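PDB 1YG2: gene activator AphA from Vibrio cholerae, which activates virulence gene expression in Vibrio cholerae and, as a dimeric winged helix transcription factor, probably binds DNA through its N-terminal domain. Local coordinates for residues Pro4-Thr9 against Tyr31-Ser36; Asp94-Lys99 against Glu109-Gln114; Ala135-Pro140 against Leu149-Leu154. One frame throughout, in Å; residues are numbered along the deposited sequence.

Contact 1 of 3, residues Pro4-Thr9 against Tyr31-Ser36; sequences PHVILT and YFWKAS
With CG1 of Val6 anti to the backbone N (chi1 171°), its other methyl, CG2, lies beside that N and faces Trp33, whose own CG is anti to its backbone N (chi1 -159°). The valine methyl therefore settles over the indole face, above the CD2-CE3 side of the six-membered ring rather than its centre: Val6 CG2 is 3.8 Å from Trp33 CD2. It makes a CH-pi contact with the six-membered ring, 4.1 Å from Val6 CG2 to the ring centroid. The second branch takes a different neighbour, Val6 CG1 reaching Phe32 CE1 at 4.4 Å in a looser apolar contact. One branched side chain thus fills the angle between two successive aromatics, and no hydrogen bond crosses. Next to it on the helix, His5 O accepts Thr9 N and Thr9 OG1 from opposite faces of its carbonyl plane. This is buried packing inside the PadR-like winged helix domain, joining its first helix to the loop ahead of helix 37-49. Phe25 of helix 18-25 packs on both Val6 and Trp33. Phe32 rests on Thr153 of helix 145-177, while Ser97 and Arg93 of the second subunit pack on Phe32 and Trp33, respectively.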
loop_
_atom_site.group_PDB
_atom_site.type_symbol
_atom_site.label_atom_id
_atom_site.label_comp_id
_atom_site.label_asym_id
_atom_site.label_seq_id
_atom_site.Cartn_x
_atom_site.Cartn_y
_atom_site.Cartn_z
ATOM N N PRO A 4 -4.064 -9.316 16.043
ATOM C CA PRO A 4 -4.262 -9.371 17.487
ATOM C C PRO A 4 -4.085 -8.020 18.173
ATOM O O PRO A 4 -4.770 -7.729 19.154
ATOM C CB PRO A 4 -3.259 -10.437 17.947
ATOM C CG PRO A 4 -2.209 -10.454 16.866
ATOM C CD PRO A 4 -3.005 -10.243 15.599
ATOM N N HIS A 5 -3.187 -7.182 17.670
ATOM C CA HIS A 5 -3.003 -5.879 18.307
ATOM C C HIS A 5 -4.215 -4.996 18.033
ATOM O O HIS A 5 -4.603 -4.172 18.859
ATOM C CB HIS A 5 -1.729 -5.202 17.811
ATOM C CG HIS A 5 -0.516 -6.058 17.944
ATOM N ND1 HIS A 5 0.016 -6.764 16.882
ATOM C CD2 HIS A 5 0.215 -6.406 19.029
ATOM C CE1 HIS A 5 1.015 -7.510 17.310
ATOM N NE2 HIS A 5 1.156 -7.312 18.613
ATOM N N VAL A 6 -4.813 -5.176 16.867
ATOM C CA VAL A 6 -5.995 -4.408 16.512
ATOM C C VAL A 6 -7.100 -4.797 17.492
ATOM O O VAL A 6 -7.865 -3.952 17.941
ATOM C CB VAL A 6 -6.423 -4.709 15.066
ATOM C CG1 VAL A 6 -7.788 -4.070 14.773
ATOM C CG2 VAL A 6 -5.354 -4.170 14.103
ATOM N N ILE A 7 -7.152 -6.079 17.844
ATOM C CA ILE A 7 -8.144 -6.588 18.787
ATOM C C ILE A 7 -7.795 -6.164 20.216
ATOM O O ILE A 7 -8.677 -5.775 20.989
ATOM C CB ILE A 7 -8.221 -8.114 18.710
ATOM C CG1 ILE A 7 -8.690 -8.528 17.313
ATOM C CG2 ILE A 7 -9.161 -8.645 19.775
ATOM C CD1 ILE A 7 -8.531 -10.014 17.034
ATOM N N LEU A 8 -6.520 -6.227 20.575
ATOM C CA LEU A 8 -6.119 -5.818 21.918
ATOM C C LEU A 8 -6.475 -4.353 22.171
ATOM O O LEU A 8 -6.852 -3.970 23.282
ATOM C CB LEU A 8 -4.614 -6.034 22.113
ATOM C CG LEU A 8 -4.137 -7.495 22.220
ATOM C CD1 LEU A 8 -2.639 -7.557 22.485
ATOM C CD2 LEU A 8 -4.861 -8.166 23.363
ATOM N N THR A 9 -6.353 -3.529 21.137
ATOM C CA THR A 9 -6.658 -2.103 21.252
ATOM C C THR A 9 -8.102 -1.910 21.692
ATOM O O THR A 9 -8.401 -1.106 22.573
ATOM C CB THR A 9 -6.465 -1.387 19.908
ATOM O OG1 THR A 9 -5.126 -1.601 19.449
ATOM C CG2 THR A 9 -6.728 0.111 20.057
ATOM N N TYR A 31 -12.300 0.711 8.478
ATOM C CA TYR A 31 -11.745 1.831 7.713
ATOM C C TYR A 31 -10.264 1.608 7.456
ATOM O O TYR A 31 -9.699 2.194 6.545
ATOM C CB TYR A 31 -11.886 3.159 8.474
ATOM C CG TYR A 31 -13.296 3.566 8.818
ATOM C CD1 TYR A 31 -13.547 4.372 9.927
ATOM C CD2 TYR A 31 -14.386 3.140 8.052
ATOM C CE1 TYR A 31 -14.847 4.741 10.277
ATOM C CE2 TYR A 31 -15.698 3.504 8.393
ATOM C CZ TYR A 31 -15.916 4.302 9.509
ATOM O OH TYR A 31 -17.195 4.636 9.882
ATOM N N PHE A 32 -9.631 0.758 8.255
ATOM C CA PHE A 32 -8.198 0.543 8.105
ATOM C C PHE A 32 -7.736 -0.899 8.253
ATOM O O PHE A 32 -6.583 -1.218 7.970
ATOM C CB PHE A 32 -7.461 1.421 9.121
ATOM C CG PHE A 32 -7.686 1.005 10.546
ATOM C CD1 PHE A 32 -6.850 0.071 11.151
ATOM C CD2 PHE A 32 -8.748 1.519 11.273
ATOM C CE1 PHE A 32 -7.073 -0.350 12.467
ATOM C CE2 PHE A 32 -8.984 1.107 12.584
ATOM C CZ PHE A 32 -8.141 0.169 13.181
ATOM N N TRP A 33 -8.615 -1.775 8.711
ATOM C CA TRP A 33 -8.213 -3.162 8.846
ATOM C C TRP A 33 -9.345 -4.102 8.453
ATOM O O TRP A 33 -10.388 -4.156 9.097
ATOM C CB TRP A 33 -7.744 -3.448 10.275
ATOM C CG TRP A 33 -6.886 -4.653 10.349
ATOM C CD1 TRP A 33 -7.294 -5.955 10.348
ATOM C CD2 TRP A 33 -5.462 -4.680 10.336
ATOM N NE1 TRP A 33 -6.208 -6.794 10.331
ATOM C CE2 TRP A 33 -5.063 -6.032 10.323
ATOM C CE3 TRP A 33 -4.470 -3.686 10.330
ATOM C CZ2 TRP A 33 -3.723 -6.424 10.307
ATOM C CZ3 TRP A 33 -3.135 -4.072 10.314
ATOM C CH2 TRP A 33 -2.775 -5.431 10.302
ATOM N N LYS A 34 -9.112 -4.851 7.385
ATOM C CA LYS A 34 -10.092 -5.783 6.867
ATOM C C LYS A 34 -9.884 -7.194 7.414
ATOM O O LYS A 34 -8.839 -7.803 7.196
ATOM C CB LYS A 34 -10.002 -5.787 5.338
ATOM C CG LYS A 34 -11.106 -6.534 4.616
ATOM C CD LYS A 34 -10.703 -7.955 4.268
ATOM C CE LYS A 34 -11.656 -8.532 3.222
ATOM N NZ LYS A 34 -11.667 -7.692 1.981
ATOM N N ALA A 35 -10.879 -7.699 8.136
ATOM C CA ALA A 35 -10.824 -9.051 8.695
ATOM C C ALA A 35 -12.249 -9.581 8.845
ATOM O O ALA A 35 -13.149 -8.833 9.211
ATOM C CB ALA A 35 -10.121 -9.042 10.061
ATOM N N SER A 36 -12.458 -10.864 8.564
ATOM C CA SER A 36 -13.797 -11.454 8.688
ATOM C C SER A 36 -14.099 -11.863 10.121
ATOM O O SER A 36 -13.187 -12.109 10.908
ATOM C CB SER A 36 -13.915 -12.691 7.809
ATOM O OG SER A 36 -13.066 -13.722 8.285
#

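Contact 2 of 3, residues Asp94-Lys99 against Glu109-Gln114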
loop_
_atom_site.group_PDB
_atom_site.type_symbol
_atom_site.label_atom_id
_atom_site.label_comp_id
_atom_site.label_asym_id
_atom_site.label_seq_id
_atom_site.Cartn_x
_atom_site.Cartn_y
_atom_site.Cartn_z
ATOM N N ASP A 94 4.773 -1.930 -6.664
ATOM C CA ASP A 94 3.463 -1.681 -7.240
ATOM C C ASP A 94 3.102 -2.512 -8.462
ATOM O O ASP A 94 3.667 -2.348 -9.548
ATOM C CB ASP A 94 3.314 -0.200 -7.573
ATOM C CG ASP A 94 1.912 0.144 -8.005
ATOM O OD1 ASP A 94 1.685 0.374 -9.204
ATOM O OD2 ASP A 94 1.024 0.174 -7.136
ATOM N N GLU A 95 2.116 -3.381 -8.278
ATOM C CA GLU A 95 1.655 -4.261 -9.339
ATOM C C GLU A 95 1.065 -3.502 -10.523
ATOM O O GLU A 95 1.243 -3.897 -11.672
ATOM C CB GLU A 95 0.617 -5.240 -8.791
ATOM C CG GLU A 95 0.375 -6.428 -9.701
ATOM C CD GLU A 95 1.528 -7.420 -9.688
ATOM O OE1 GLU A 95 2.619 -7.073 -9.185
ATOM O OE2 GLU A 95 1.338 -8.548 -10.188
ATOM N N PHE A 96 0.355 -2.417 -10.254
ATOM C CA PHE A 96 -0.239 -1.645 -11.340
ATOM C C PHE A 96 0.835 -1.011 -12.199
ATOM O O PHE A 96 0.720 -0.963 -13.425
ATOM C CB PHE A 96 -1.151 -0.556 -10.781
ATOM C CG PHE A 96 -2.360 -1.095 -10.090
ATOM C CD1 PHE A 96 -2.476 -1.028 -8.704
ATOM C CD2 PHE A 96 -3.377 -1.689 -10.826
ATOM C CE1 PHE A 96 -3.586 -1.550 -8.059
ATOM C CE2 PHE A 96 -4.494 -2.218 -10.197
ATOM C CZ PHE A 96 -4.601 -2.148 -8.809
ATOM N N SER A 97 1.883 -0.519 -11.550
ATOM C CA SER A 97 2.986 0.108 -12.265
ATOM C C SER A 97 3.718 -0.964 -13.055
ATOM O O SER A 97 4.084 -0.753 -14.210
ATOM C CB SER A 97 3.950 0.777 -11.289
ATOM O OG SER A 97 3.321 1.870 -10.638
ATOM N N ALA A 98 3.920 -2.116 -12.424
ATOM C CA ALA A 98 4.593 -3.228 -13.074
ATOM C C ALA A 98 3.846 -3.640 -14.351
ATOM O O ALA A 98 4.461 -3.883 -15.375
ATOM C CB ALA A 98 4.688 -4.404 -12.112
ATOM N N LYS A 99 2.520 -3.706 -14.287
ATOM C CA LYS A 99 1.731 -4.071 -15.459
ATOM C C LYS A 99 1.819 -2.955 -16.503
ATOM O O LYS A 99 1.918 -3.216 -17.698
ATOM C CB LYS A 99 0.262 -4.285 -15.079
ATOM C CG LYS A 99 -0.022 -5.485 -14.178
ATOM C CD LYS A 99 0.082 -6.801 -14.912
ATOM C CE LYS A 99 -0.306 -7.989 -14.007
ATOM N NZ LYS A 99 -1.774 -8.089 -13.749
ATOM N N GLU A 109 -4.862 -3.519 -24.091
ATOM C CA GLU A 109 -6.305 -3.731 -23.980
ATOM C C GLU A 109 -6.756 -4.298 -22.635
ATOM O O GLU A 109 -7.515 -3.656 -21.910
ATOM C CB GLU A 109 -6.775 -4.661 -25.101
ATOM C CG GLU A 109 -5.759 -4.816 -26.231
ATOM C CD GLU A 109 -5.999 -6.060 -27.071
ATOM O OE1 GLU A 109 -5.950 -7.181 -26.514
ATOM O OE2 GLU A 109 -6.234 -5.915 -28.289
ATOM N N PRO A 110 -6.298 -5.516 -22.285
ATOM C CA PRO A 110 -6.678 -6.144 -21.016
ATOM C C PRO A 110 -6.404 -5.251 -19.816
ATOM O O PRO A 110 -7.235 -5.129 -18.923
ATOM C CB PRO A 110 -5.816 -7.407 -20.978
ATOM C CG PRO A 110 -5.615 -7.727 -22.409
ATOM C CD PRO A 110 -5.344 -6.371 -23.012
ATOM N N TYR A 111 -5.230 -4.631 -19.803
ATOM C CA TYR A 111 -4.851 -3.769 -18.698
ATOM C C TYR A 111 -5.776 -2.567 -18.563
ATOM O O TYR A 111 -6.305 -2.297 -17.486
ATOM C CB TYR A 111 -3.411 -3.278 -18.870
ATOM C CG TYR A 111 -2.915 -2.510 -17.668
ATOM C CD1 TYR A 111 -2.889 -3.105 -16.409
ATOM C CD2 TYR A 111 -2.512 -1.181 -17.777
ATOM C CE1 TYR A 111 -2.477 -2.399 -15.288
ATOM C CE2 TYR A 111 -2.097 -0.465 -16.663
ATOM C CZ TYR A 111 -2.082 -1.079 -15.421
ATOM O OH TYR A 111 -1.674 -0.384 -14.310
ATOM N N ARG A 112 -5.959 -1.852 -19.668
ATOM C CA ARG A 112 -6.805 -0.669 -19.703
ATOM C C ARG A 112 -8.194 -0.927 -19.138
ATOM O O ARG A 112 -8.762 -0.075 -18.460
ATOM C CB ARG A 112 -6.930 -0.165 -21.137
ATOM C CG ARG A 112 -7.573 1.192 -21.251
ATOM C CD ARG A 112 -7.449 1.750 -22.662
ATOM N NE ARG A 112 -7.760 3.176 -22.692
ATOM C CZ ARG A 112 -8.932 3.692 -22.331
ATOM N NH1 ARG A 112 -9.912 2.897 -21.917
ATOM N NH2 ARG A 112 -9.116 5.006 -22.359
ATOM N N LEU A 113 -8.734 -2.108 -19.414
ATOM C CA LEU A 113 -10.060 -2.465 -18.939
ATOM C C LEU A 113 -10.041 -2.812 -17.457
ATOM O O LEU A 113 -10.969 -2.481 -16.721
ATOM C CB LEU A 113 -10.600 -3.645 -19.747
ATOM C CG LEU A 113 -10.675 -3.411 -21.257
ATOM C CD1 LEU A 113 -11.131 -4.693 -21.938
ATOM C CD2 LEU A 113 -11.628 -2.260 -21.568
ATOM N N GLN A 114 -8.982 -3.481 -17.020
ATOM C CA GLN A 114 -8.862 -3.849 -15.617
ATOM C C GLN A 114 -8.626 -2.599 -14.768
ATOM O O GLN A 114 -9.028 -2.537 -13.609
ATOM C CB GLN A 114 -7.713 -4.843 -15.429
ATOM C CG GLN A 114 -7.969 -6.203 -16.079
ATOM C CD GLN A 114 -6.767 -7.136 -16.015
ATOM O OE1 GLN A 114 -6.231 -7.416 -14.939
ATOM N NE2 GLN A 114 -6.343 -7.630 -17.175
#
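The polar link is Tyr111 to Phe96: the phenol hydroxyl of Tyr111 donates to the backbone carbonyl of Phe96, OH to O 2.6 Å, a bond that is short but weak in geometry. The acceptor lies in the first turn of helix 95-101, and the tyrosine gets there because its CG is anti to the backbone N (chi1 -173°), which directs the ring toward that helix. The same hydroxyl sits at the edge of the Phe96 ring, near its plane, and 3.6 Å from Phe96 CB. The two side chains cross at about a right angle.

Van der Waals packing comes from Lys99. Its CB rides above the CE1-CD1 rim of the tyrosine, 3.3 Å from Tyr111 CE1 and 3.6 Å from Tyr111 CD1, on the same side as the backbone carbon of Lys99, which stands over the face. Bends at chi2 and chi4 then carry the chain away, and the ammonium finds its partners on the second subunit: NZ bonds to the carbonyl of Gln85 and makes a cation-pi contact with Trp82.

Capping sets the start of the shorter helix. Asp94 is the N-cap, its OD1 accepting Ser97 N at 2.5 Å and Ser97 OG at 2.6 Å from opposite faces of the carboxylate plane.

The contact fastens helix 95-101 to the beginning of the long helix 108-136 within the C-terminal domain. Trp164 and Trp167 of helix 145-177 meet Phe96 in the same chain, and His89 and Thr87 of the second subunit cover it too, placing this packing at the dimer interface.

Contact 3 of 3, residues Ala135-Pro140 against Leu149-Leu154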
loop_
_atom_site.group_PDB
_atom_site.type_symbol
_atom_site.label_atom_id
_atom_site.label_comp_id
_atom_site.label_asym_id
_atom_site.label_seq_id
_atom_site.Cartn_x
_atom_site.Cartn_y
_atom_site.Cartn_z
ATOM N N ALA A 135 -21.773 12.516 7.509
ATOM C CA ALA A 135 -22.795 12.063 8.441
ATOM C C ALA A 135 -22.382 11.891 9.901
ATOM O O ALA A 135 -23.175 12.176 10.798
ATOM C CB ALA A 135 -23.408 10.769 7.926
ATOM N N TYR A 136 -21.161 11.433 10.157
ATOM C CA TYR A 136 -20.735 11.227 11.536
ATOM C C TYR A 136 -19.434 11.897 11.934
ATOM O O TYR A 136 -19.138 11.991 13.120
ATOM C CB TYR A 136 -20.603 9.726 11.838
ATOM C CG TYR A 136 -21.802 8.912 11.435
ATOM C CD1 TYR A 136 -21.980 8.512 10.115
ATOM C CD2 TYR A 136 -22.795 8.603 12.357
ATOM C CE1 TYR A 136 -23.122 7.828 9.719
ATOM C CE2 TYR A 136 -23.948 7.922 11.973
ATOM C CZ TYR A 136 -24.105 7.541 10.654
ATOM O OH TYR A 136 -25.251 6.893 10.263
ATOM N N TYR A 137 -18.653 12.354 10.963
ATOM C CA TYR A 137 -17.361 12.967 11.280
ATOM C C TYR A 137 -17.105 14.282 10.565
ATOM O O TYR A 137 -15.962 14.592 10.233
ATOM C CB TYR A 137 -16.222 12.004 10.926
ATOM C CG TYR A 137 -16.362 10.607 11.496
ATOM C CD1 TYR A 137 -16.755 9.541 10.684
ATOM C CD2 TYR A 137 -16.068 10.342 12.831
ATOM C CE1 TYR A 137 -16.843 8.248 11.184
ATOM C CE2 TYR A 137 -16.155 9.052 13.339
ATOM C CZ TYR A 137 -16.541 8.007 12.507
ATOM O OH TYR A 137 -16.599 6.720 12.996
ATOM N N ALA A 138 -18.162 15.053 10.335
ATOM C CA ALA A 138 -18.037 16.325 9.645
ATOM C C ALA A 138 -17.216 17.366 10.398
ATOM O O ALA A 138 -16.383 18.036 9.801
ATOM C CB ALA A 138 -19.415 16.884 9.339
ATOM N N ASN A 139 -17.442 17.502 11.700
ATOM C CA ASN A 139 -16.721 18.498 12.494
ATOM C C ASN A 139 -15.983 17.906 13.695
ATOM O O ASN A 139 -16.590 17.611 14.729
ATOM C CB ASN A 139 -17.697 19.563 12.995
ATOM C CG ASN A 139 -16.993 20.739 13.652
ATOM O OD1 ASN A 139 -17.620 21.544 14.337
ATOM N ND2 ASN A 139 -15.690 20.852 13.429
ATOM N N PRO A 140 -14.653 17.746 13.582
ATOM C CA PRO A 140 -13.815 17.188 14.652
ATOM C C PRO A 140 -14.045 17.867 16.001
ATOM O O PRO A 140 -14.151 17.207 17.039
ATOM C CB PRO A 140 -12.397 17.422 14.137
ATOM C CG PRO A 140 -12.562 17.381 12.657
ATOM C CD PRO A 140 -13.830 18.160 12.432
ATOM N N LEU A 149 -10.173 10.102 16.241
ATOM C CA LEU A 149 -9.246 9.070 15.802
ATOM C C LEU A 149 -9.876 8.261 14.656
ATOM O O LEU A 149 -9.241 8.049 13.620
ATOM C CB LEU A 149 -8.899 8.143 16.970
ATOM C CG LEU A 149 -8.089 8.759 18.118
ATOM C CD1 LEU A 149 -7.762 7.678 19.143
ATOM C CD2 LEU A 149 -6.808 9.385 17.577
ATOM N N GLU A 150 -11.121 7.818 14.848
ATOM C CA GLU A 150 -11.830 7.055 13.820
ATOM C C GLU A 150 -11.871 7.885 12.545
ATOM O O GLU A 150 -11.599 7.390 11.446
ATOM C CB GLU A 150 -13.268 6.762 14.256
ATOM C CG GLU A 150 -13.403 6.013 15.568
ATOM C CD GLU A 150 -14.856 5.790 15.953
ATOM O OE1 GLU A 150 -15.719 6.604 15.548
ATOM O OE2 GLU A 150 -15.139 4.811 16.673
ATOM N N ARG A 151 -12.214 9.157 12.717
ATOM C CA ARG A 151 -12.298 10.088 11.611
ATOM C C ARG A 151 -10.992 10.092 10.830
ATOM O O ARG A 151 -10.987 10.036 9.604
ATOM C CB ARG A 151 -12.598 11.504 12.129
ATOM C CG ARG A 151 -12.596 12.562 11.027
ATOM C CD ARG A 151 -12.917 13.963 11.540
ATOM N NE ARG A 151 -12.669 14.969 10.504
ATOM C CZ ARG A 151 -11.493 15.547 10.290
ATOM N NH1 ARG A 151 -10.451 15.231 11.051
ATOM N NH2 ARG A 151 -11.350 16.412 9.293
ATOM N N LEU A 152 -9.875 10.148 11.541
ATOM C CA LEU A 152 -8.583 10.160 10.866
ATOM C C LEU A 152 -8.316 8.865 10.085
ATOM O O LEU A 152 -7.789 8.913 8.975
ATOM C CB LEU A 152 -7.470 10.429 11.884
ATOM C CG LEU A 152 -7.452 11.860 12.441
ATOM C CD1 LEU A 152 -6.511 11.944 13.634
ATOM C CD2 LEU A 152 -7.025 12.838 11.345
ATOM N N THR A 153 -8.677 7.709 10.642
ATOM C CA THR A 153 -8.448 6.467 9.914
ATOM C C THR A 153 -9.319 6.463 8.665
ATOM O O THR A 153 -8.901 5.982 7.614
ATOM C CB THR A 153 -8.773 5.226 10.753
ATOM O OG1 THR A 153 -10.153 5.247 11.117
ATOM C CG2 THR A 153 -7.893 5.183 11.997
ATOM N N LEU A 154 -10.529 7.006 8.780
ATOM C CA LEU A 154 -11.423 7.077 7.626
ATOM C C LEU A 154 -10.775 7.982 6.574
ATOM O O LEU A 154 -10.715 7.643 5.390
ATOM C CB LEU A 154 -12.798 7.655 8.028
ATOM C CG LEU A 154 -13.772 7.949 6.876
ATOM C CD1 LEU A 154 -14.025 6.685 6.093
ATOM C CD2 LEU A 154 -15.087 8.490 7.407
HETATM O O HOH W 1 -14.273 15.862 8.407
#
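Tyr137 leaves helical phi/psi just after helix 108-136 ends, and its CA comes within 5.8 Å of Arg151 CA on helix 145-177. Its side chain lies against that helix: CG is anti to the carbonyl carbon (chi1 -51°), and one ring face lies over CA of Arg151, with Tyr137 CD2 3.7 Å from Arg151 CB. Tyr136 CB takes the opposite face. At the far end Tyr137 OH donates to Glu150 OE1 at 2.7 Å, coming from above the carboxylate plane, which stands 81° from the ring. Leu154 adds an apolar contact, its CD2 3.8 Å from Tyr137 CD1. Arg151 runs extended from CG to NE, past the tyrosine in the opposite direction. The one N-H of Arg151 NE is shared at the guanidinium edge: a water 2.8 Å from NE is the nearer acceptor, Tyr137 O at 3.3 Å from NE the weak one. The same water donates to Tyr137 O. The contact spans the turn of a helical hairpin in the C-terminal domain. Ile132 of helix 108-136 packs on both Tyr137 and Leu154, Tyr31 of the N-terminal domain leans on Tyr137, and Met101 of the second subunit packs against Glu150.

From the N terminus, contact 1 comes first, returning the chain after helix 18-25 to the opening helix and closing a loop of 21 residues within the winged helix domain. Contact 2 closes the short connection, residues 102-107, between helix 95-101 and helix 108-136. At the other end of that long helix, contact 3 closes the 8-residue turn into helix 145-177. The three follow in series; none nests or crosses. Contacts 2 and 3 share helix 108-136, yet their centres are about 33 Å apart. Contacts 1 and 3 touch: Tyr31 packs on Thr153 and Leu154, joining the two domains. All three also meet the second subunit.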